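Local coordinates for putative enoyl-CoA hydratase/isomerase (Acinetobacter baumannii, PDB 3FDU), which probably catalyses the hydration or isomerisation of enoyl-CoA thioesters, as a trimeric member of the crotonase superfamily, at residues L151-A155 against Q177-V181. The protein carries 4 engineered substitutions. Residue numbers count along the deposited sequence, not the author numbering.
Sequences LVKQA and QAGLV
The last turn of helix 147-155 packs against the turn that ends helix 172-177, joining two helix ends of the crotonase-type fold; the two segments come closest at Ala155 and Ala178, whose CA atoms lie 4.4 Å apart. Residues 151-155 are helical, with Ala155 N donating to Leu151 O at 2.8 Å, and Ala155 already loosens to phi/psi -106/-12. Leu151, in the tp rotamer, brings CD1 to 3.8 Å from CD2 of Leu180 (rotamer mt), an apolar contact on the buried side. Gln154 directs its CA-CB bond at the opposing turn; with chi1 177° and chi2 65° its amide lies over the Gly179 carbonyl, CD being 3.0 Å from Gly179 O. That proximity is not a bond: both groups turn to His158 of a second subunit, whose N binds Gln154 OE1 and whose ND1 binds Gly179 O. Ala155 sets CB 3.8 Å from CB of Ala178, while its CA makes a CH...O contact of 3.3 Å with Ala178 O. The polar link is through water: one lies 2.6 Å from Ala155 O and 3.2 Å from Gln177 O, another 3.1 Å from Gln154 O and, weakly, 3.5 Å from Gln177 O. Gly179, at phi/psi 78/12, closes a Schellman motif; a CB there would clash with Gln154 NE2, so positive phi and close packing both suit glycine. Leu151 also rests on helix 157-166, Leu119 touches Gln154 and Leu180, and Val181 packs on strand 123-126 as the chain enters edge strand 183-184; the two helix ends form part of a subunit interface of the trimer.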
loop_
_atom_site.group_PDB
_atom_site.type_symbol
_atom_site.label_atom_id
_atom_site.label_comp_id
_atom_site.label_asym_id
_atom_site.label_seq_id
_atom_site.Cartn_x
_atom_site.Cartn_y
_atom_site.Cartn_z
ATOM N N LEU A 151 4.354 7.867 -0.633
ATOM C CA LEU A 151 5.267 6.728 -0.337
ATOM C C LEU A 151 4.605 5.768 0.678
ATOM O O LEU A 151 4.748 4.564 0.591
ATOM C CB LEU A 151 6.627 7.237 0.248
ATOM C CG LEU A 151 7.697 6.132 0.380
ATOM C CD1 LEU A 151 8.049 5.507 -0.992
ATOM C CD2 LEU A 151 9.000 6.674 1.051
ATOM N N VAL A 152 3.876 6.293 1.667
ATOM C CA VAL A 152 3.151 5.390 2.584
ATOM C C VAL A 152 2.154 4.519 1.786
ATOM O O VAL A 152 1.998 3.303 2.014
ATOM C CB VAL A 152 2.346 6.201 3.686
ATOM C CG1 VAL A 152 1.328 5.285 4.418
ATOM C CG2 VAL A 152 3.279 6.813 4.666
ATOM N N LYS A 153 1.463 5.127 0.836
ATOM C CA LYS A 153 0.518 4.346 0.003
ATOM C C LYS A 153 1.228 3.334 -0.927
ATOM O O LYS A 153 0.787 2.199 -1.066
ATOM C CB LYS A 153 -0.386 5.285 -0.813
ATOM C CG LYS A 153 -1.484 5.956 0.091
ATOM C CD LYS A 153 -2.347 6.978 -0.702
ATOM C CE LYS A 153 -3.175 7.832 0.285
ATOM N NZ LYS A 153 -4.012 8.856 -0.420
ATOM N N GLN A 154 2.322 3.745 -1.551
ATOM C CA GLN A 154 3.013 2.915 -2.545
ATOM C C GLN A 154 3.823 1.791 -1.869
ATOM O O GLN A 154 3.845 0.652 -2.355
ATOM C CB GLN A 154 3.914 3.799 -3.420
ATOM C CG GLN A 154 4.774 3.034 -4.491
ATOM C CD GLN A 154 3.970 2.334 -5.582
ATOM O OE1 GLN A 154 3.713 2.922 -6.623
ATOM N NE2 GLN A 154 3.618 1.066 -5.374
ATOM N N ALA A 155 4.464 2.102 -0.734
ATOM C CA ALA A 155 5.375 1.136 -0.100
ATOM C C ALA A 155 4.810 0.486 1.154
ATOM O O ALA A 155 5.391 -0.480 1.642
ATOM C CB ALA A 155 6.717 1.779 0.206
ATOM N N GLN A 177 10.883 -3.862 -4.274
ATOM C CA GLN A 177 9.982 -4.339 -3.205
ATOM C C GLN A 177 9.023 -3.275 -2.650
ATOM O O GLN A 177 7.914 -3.614 -2.224
ATOM C CB GLN A 177 10.782 -4.950 -2.029
ATOM C CG GLN A 177 11.518 -6.198 -2.452
ATOM C CD GLN A 177 12.152 -6.981 -1.293
ATOM O OE1 GLN A 177 13.275 -6.703 -0.873
ATOM N NE2 GLN A 177 11.442 -8.014 -0.814
ATOM N N ALA A 178 9.469 -2.013 -2.626
ATOM C CA ALA A 178 8.707 -0.916 -2.072
ATOM C C ALA A 178 7.757 -0.315 -3.137
ATOM O O ALA A 178 7.035 0.649 -2.860
ATOM C CB ALA A 178 9.676 0.167 -1.592
ATOM N N GLY A 179 7.821 -0.845 -4.354
ATOM C CA GLY A 179 6.959 -0.417 -5.442
ATOM C C GLY A 179 7.319 0.901 -6.138
ATOM O O GLY A 179 6.510 1.430 -6.897
ATOM N N LEU A 180 8.513 1.429 -5.860
ATOM C CA LEU A 180 9.025 2.623 -6.501
ATOM C C LEU A 180 9.452 2.337 -7.939
ATOM O O LEU A 180 9.452 3.230 -8.774
ATOM C CB LEU A 180 10.237 3.148 -5.699
ATOM C CG LEU A 180 9.900 3.826 -4.338
ATOM C CD1 LEU A 180 11.201 4.004 -3.481
ATOM C CD2 LEU A 180 9.277 5.208 -4.623
ATOM N N VAL A 181 9.866 1.089 -8.204
ATOM C CA VAL A 181 10.331 0.706 -9.539
ATOM C C VAL A 181 9.390 -0.430 -9.988
ATOM O O VAL A 181 9.062 -1.300 -9.192
ATOM C CB VAL A 181 11.824 0.191 -9.429
ATOM C CG1 VAL A 181 12.238 -0.725 -10.543
ATOM C CG2 VAL A 181 12.825 1.378 -9.218
HETATM O O HOH W 1 4.705 -2.300 -2.051
HETATM O O HOH W 2 6.618 -2.485 0.516
#